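Local coordinates for protein Syntaxin1 (Monosiga brevicollis, PDB 2XHE) that probably acts as a SNAP receptor (SNARE) of the syntaxin family, binding partner SNARE proteins in membrane transport, at residues A63-L75 / L86-S98. Sequence-based numbering, arbitrary orientation.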
loop_
_atom_site.group_PDB
_atom_site.type_symbol
_atom_site.label_atom_id
_atom_site.label_comp_id
_atom_site.label_asym_id
_atom_site.label_seq_id
_atom_site.Cartn_x
_atom_site.Cartn_y
_atom_site.Cartn_z
ATOM N N ALA B 63 22.663 22.016 6.959
ATOM C CA ALA B 63 22.844 23.407 6.561
ATOM C C ALA B 63 21.523 24.183 6.478
ATOM O O ALA B 63 21.433 25.323 6.932
ATOM C CB ALA B 63 23.591 23.476 5.227
ATOM N N ILE B 64 20.509 23.566 5.884
ATOM C CA ILE B 64 19.200 24.192 5.755
ATOM C C ILE B 64 18.632 24.596 7.115
ATOM O O ILE B 64 18.150 25.716 7.289
ATOM C CB ILE B 64 18.195 23.259 5.008
ATOM C CG1 ILE B 64 18.414 23.333 3.495
ATOM C CG2 ILE B 64 16.758 23.620 5.339
ATOM C CD1 ILE B 64 17.974 22.087 2.767
ATOM N N GLU B 65 18.697 23.688 8.082
ATOM C CA GLU B 65 18.098 23.935 9.393
ATOM C C GLU B 65 18.928 24.906 10.232
ATOM O O GLU B 65 18.556 25.248 11.353
ATOM C CB GLU B 65 17.861 22.621 10.148
ATOM C CG GLU B 65 17.055 21.574 9.360
ATOM C CD GLU B 65 15.671 22.061 8.926
ATOM O OE1 GLU B 65 15.103 22.947 9.603
ATOM O OE2 GLU B 65 15.149 21.547 7.909
ATOM N N GLN B 66 20.048 25.357 9.677
ATOM C CA GLN B 66 20.866 26.375 10.319
ATOM C C GLN B 66 20.607 27.734 9.681
ATOM O O GLN B 66 20.642 28.766 10.351
ATOM C CB GLN B 66 22.349 26.012 10.229
ATOM C CG GLN B 66 22.752 24.809 11.081
ATOM C CD GLN B 66 24.015 24.137 10.578
ATOM O OE1 GLN B 66 24.786 24.733 9.818
ATOM N NE2 GLN B 66 24.228 22.887 10.988
ATOM N N VAL B 67 20.353 27.731 8.378
ATOM C CA VAL B 67 19.899 28.939 7.704
ATOM C C VAL B 67 18.548 29.336 8.294
ATOM O O VAL B 67 18.189 30.506 8.320
ATOM C CB VAL B 67 19.782 28.741 6.175
ATOM C CG1 VAL B 67 19.351 30.026 5.505
ATOM C CG2 VAL B 67 21.106 28.268 5.597
ATOM N N ALA B 68 17.805 28.352 8.787
ATOM C CA ALA B 68 16.518 28.624 9.420
ATOM C C ALA B 68 16.685 29.587 10.598
ATOM O O ALA B 68 16.068 30.653 10.627
ATOM C CB ALA B 68 15.851 27.330 9.867
ATOM N N GLN B 69 17.526 29.216 11.560
ATOM C CA GLN B 69 17.790 30.068 12.721
ATOM C C GLN B 69 18.407 31.411 12.339
ATOM O O GLN B 69 17.911 32.466 12.736
ATOM C CB GLN B 69 18.698 29.357 13.722
ATOM C CG GLN B 69 18.123 28.068 14.252
ATOM C CD GLN B 69 19.040 27.403 15.251
ATOM O OE1 GLN B 69 20.102 27.932 15.585
ATOM N NE2 GLN B 69 18.636 26.231 15.736
ATOM N N LEU B 70 19.490 31.368 11.571
ATOM C CA LEU B 70 20.185 32.587 11.168
ATOM C C LEU B 70 19.243 33.651 10.600
ATOM O O LEU B 70 19.537 34.846 10.667
ATOM C CB LEU B 70 21.298 32.270 10.165
ATOM C CG LEU B 70 22.475 31.434 10.666
ATOM C CD1 LEU B 70 23.562 31.368 9.603
ATOM C CD2 LEU B 70 23.027 32.010 11.965
ATOM N N HIS B 71 18.116 33.216 10.045
ATOM C CA HIS B 71 17.130 34.134 9.481
ATOM C C HIS B 71 16.227 34.752 10.544
ATOM O O HIS B 71 16.101 35.979 10.624
ATOM C CB HIS B 71 16.270 33.427 8.434
ATOM C CG HIS B 71 16.833 33.482 7.052
ATOM N ND1 HIS B 71 17.175 34.668 6.435
ATOM C CD2 HIS B 71 17.102 32.504 6.156
ATOM C CE1 HIS B 71 17.637 34.415 5.225
ATOM N NE2 HIS B 71 17.605 33.108 5.030
ATOM N N THR B 72 15.590 33.898 11.346
ATOM C CA THR B 72 14.672 34.354 12.387
ATOM C C THR B 72 15.433 35.021 13.526
ATOM O O THR B 72 14.837 35.623 14.421
ATOM C CB THR B 72 13.819 33.197 12.962
ATOM O OG1 THR B 72 14.675 32.213 13.561
ATOM C CG2 THR B 72 12.959 32.550 11.865
ATOM N N GLU B 73 16.757 34.908 13.476
ATOM C CA GLU B 73 17.627 35.510 14.475
ATOM C C GLU B 73 17.993 36.942 14.073
ATOM O O GLU B 73 18.295 37.777 14.928
ATOM C CB GLU B 73 18.883 34.653 14.663
ATOM C CG GLU B 73 19.709 34.981 15.900
ATOM C CD GLU B 73 20.900 34.051 16.075
ATOM O OE1 GLU B 73 20.771 32.846 15.758
ATOM O OE2 GLU B 73 21.966 34.526 16.531
ATOM N N SER B 74 17.956 37.225 12.773
ATOM C CA SER B 74 18.195 38.581 12.286
ATOM C C SER B 74 16.971 39.470 12.498
ATOM O O SER B 74 16.916 40.590 11.998
ATOM C CB SER B 74 18.617 38.584 10.814
ATOM O OG SER B 74 19.974 38.210 10.665
ATOM N N LEU B 75 15.988 38.960 13.233
ATOM C CA LEU B 75 14.884 39.793 13.685
ATOM C C LEU B 75 15.341 40.537 14.932
ATOM O O LEU B 75 15.890 39.935 15.857
ATOM C CB LEU B 75 13.637 38.955 13.972
ATOM C CG LEU B 75 12.398 39.724 14.445
ATOM C CD1 LEU B 75 11.110 39.089 13.922
ATOM C CD2 LEU B 75 12.374 39.840 15.967
ATOM N N LEU B 86 25.604 38.095 11.392
ATOM C CA LEU B 86 24.746 37.014 10.921
ATOM C C LEU B 86 24.751 36.907 9.398
ATOM O O LEU B 86 25.002 35.833 8.854
ATOM C CB LEU B 86 23.314 37.187 11.439
ATOM C CG LEU B 86 23.121 37.051 12.952
ATOM C CD1 LEU B 86 21.642 37.128 13.308
ATOM C CD2 LEU B 86 23.745 35.757 13.474
ATOM N N ASN B 87 24.479 38.015 8.713
ATOM C CA ASN B 87 24.505 38.029 7.252
ATOM C C ASN B 87 25.826 37.488 6.694
ATOM O O ASN B 87 25.938 37.213 5.502
ATOM C CB ASN B 87 24.237 39.436 6.716
ATOM C CG ASN B 87 23.538 39.425 5.361
ATOM O OD1 ASN B 87 22.944 38.422 4.958
ATOM N ND2 ASN B 87 23.596 40.551 4.657
ATOM N N GLU B 88 26.820 37.335 7.567
ATOM C CA GLU B 88 28.127 36.806 7.184
ATOM C C GLU B 88 28.085 35.280 7.132
ATOM O O GLU B 88 28.715 34.656 6.274
ATOM C CB GLU B 88 29.197 37.265 8.183
ATOM C CG GLU B 88 30.638 37.131 7.698
ATOM C CD GLU B 88 31.088 38.321 6.868
ATOM O OE1 GLU B 88 30.220 39.111 6.436
ATOM O OE2 GLU B 88 32.310 38.470 6.650
ATOM N N LYS B 89 27.347 34.689 8.071
ATOM C CA LYS B 89 27.119 33.247 8.093
ATOM C C LYS B 89 26.116 32.850 7.008
ATOM O O LYS B 89 26.358 31.921 6.237
ATOM C CB LYS B 89 26.595 32.794 9.465
ATOM C CG LYS B 89 27.543 32.997 10.643
ATOM C CD LYS B 89 26.968 32.405 11.938
ATOM C CE LYS B 89 27.955 32.525 13.102
ATOM N NZ LYS B 89 27.474 31.885 14.364
ATOM N N LEU B 90 24.991 33.562 6.961
ATOM C CA LEU B 90 23.936 33.289 5.991
ATOM C C LEU B 90 24.475 33.102 4.583
ATOM O O LEU B 90 24.300 32.043 3.986
ATOM C CB LEU B 90 22.902 34.416 5.970
ATOM C CG LEU B 90 21.787 34.432 7.012
ATOM C CD1 LEU B 90 20.910 35.650 6.784
ATOM C CD2 LEU B 90 20.964 33.159 6.942
ATOM N N GLN B 91 25.115 34.132 4.042
ATOM C CA GLN B 91 25.555 34.066 2.657
ATOM C C GLN B 91 26.774 33.176 2.532
ATOM O O GLN B 91 27.308 32.988 1.440
ATOM C CB GLN B 91 25.819 35.457 2.081
ATOM C CG GLN B 91 26.901 36.242 2.780
ATOM C CD GLN B 91 26.821 37.718 2.450
ATOM O OE1 GLN B 91 25.770 38.211 2.025
ATOM N NE2 GLN B 91 27.928 38.435 2.642
ATOM N N ASP B 92 27.204 32.620 3.658
ATOM C CA ASP B 92 28.320 31.687 3.667
ATOM C C ASP B 92 27.792 30.260 3.591
ATOM O O ASP B 92 28.235 29.465 2.763
ATOM C CB ASP B 92 29.188 31.888 4.910
ATOM C CG ASP B 92 30.489 31.113 4.843
ATOM O OD1 ASP B 92 30.443 29.889 4.588
ATOM O OD2 ASP B 92 31.557 31.730 5.050
ATOM N N THR B 93 26.833 29.942 4.453
ATOM C CA THR B 93 26.140 28.659 4.374
ATOM C C THR B 93 25.326 28.571 3.083
ATOM O O THR B 93 25.323 27.535 2.426
ATOM C CB THR B 93 25.226 28.419 5.593
ATOM O OG1 THR B 93 24.245 29.455 5.663
ATOM C CG2 THR B 93 26.035 28.422 6.885
ATOM N N MET B 94 24.653 29.665 2.725
ATOM C CA MET B 94 23.880 29.751 1.487
ATOM C C MET B 94 24.695 29.374 0.262
ATOM O O MET B 94 24.203 28.705 -0.645
ATOM C CB MET B 94 23.339 31.166 1.281
ATOM C CG MET B 94 22.024 31.461 1.980
ATOM S SD MET B 94 21.302 32.993 1.371
ATOM C CE MET B 94 20.059 33.278 2.625
ATOM N N ALA B 95 25.936 29.832 0.231
ATOM C CA ALA B 95 26.826 29.578 -0.889
ATOM C C ALA B 95 27.298 28.142 -0.866
ATOM O O ALA B 95 27.588 27.564 -1.909
ATOM C CB ALA B 95 28.010 30.513 -0.833
ATOM N N ARG B 96 27.400 27.573 0.329
ATOM C CA ARG B 96 27.791 26.176 0.439
ATOM C C ARG B 96 26.652 25.263 -0.012
ATOM O O ARG B 96 26.847 24.359 -0.825
ATOM C CB ARG B 96 28.233 25.828 1.858
ATOM C CG ARG B 96 28.863 24.438 1.954
ATOM C CD ARG B 96 30.070 24.416 2.878
ATOM N NE ARG B 96 29.859 25.273 4.040
ATOM C CZ ARG B 96 29.013 24.991 5.030
ATOM N NH1 ARG B 96 28.287 23.861 5.000
ATOM N NH2 ARG B 96 28.888 25.848 6.047
ATOM N N ILE B 97 25.461 25.517 0.521
ATOM C CA ILE B 97 24.268 24.783 0.139
ATOM C C ILE B 97 24.118 24.813 -1.371
ATOM O O ILE B 97 23.702 23.839 -1.990
ATOM C CB ILE B 97 23.024 25.375 0.812
ATOM C CG1 ILE B 97 23.147 25.215 2.328
ATOM C CG2 ILE B 97 21.737 24.711 0.263
ATOM C CD1 ILE B 97 21.953 25.669 3.115
ATOM N N SER B 98 24.482 25.940 -1.959
ATOM C CA SER B 98 24.463 26.095 -3.400
ATOM C C SER B 98 25.567 25.276 -4.087
ATOM O O SER B 98 25.303 24.534 -5.032
ATOM C CB SER B 98 24.564 27.581 -3.750
ATOM O OG SER B 98 24.903 27.766 -5.108
#
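L90 of helix 80-116 lies against V67, L70 and H71 of helix 44-72, its CD2 touching all three and its CD1 H71 alone. From CB, CG sits 3.9 Å from L70 CB. CD2 packs on L70 CB and V67 CG1 and lies over one face of the H71 imidazole, 3.9 Å from the ring centroid and 8° off its normal, a CH-pi contact. CD1 stands above the same side of the ring, displaced towards CE1 (3.8 Å from CD1) and ND1. M94 meets H71 differently: its extended chain brings CE to the ring edge, near the plane, beside NE2, which is hydrogen-bonded to Q158 of helix 131-171. The imidazole is thus held by methyls over one face, a methyl at its edge and a polar partner from a third helix.

V67 and I97 meet tip to tip, CG2 to CD1 at 3.7 Å, while A63 CB packs on I97 CG1. With chi1 at 60°, T93 OG1 turns back to its own helix and bonds L90 O (3.1 Å), and still lies beside V67 CG2. L70 CD1 rests on K89 CB, the side chains crossing at about a right angle, and L86 CD1 fits against S74 OG (3.3 Å) and the E73 side chain.

The axes of 63-72 and 86-98 approach to 9.7 Å, with their N-to-C directions 155° apart. This is the apolar seam of two sequential antiparallel helices, as in the syntaxin N-terminal helical bundle; I64 on Y154 and M94 on L222 extend the core to helices 131-171 and 214-237, consistent with a closed syntaxin four-helix bundle.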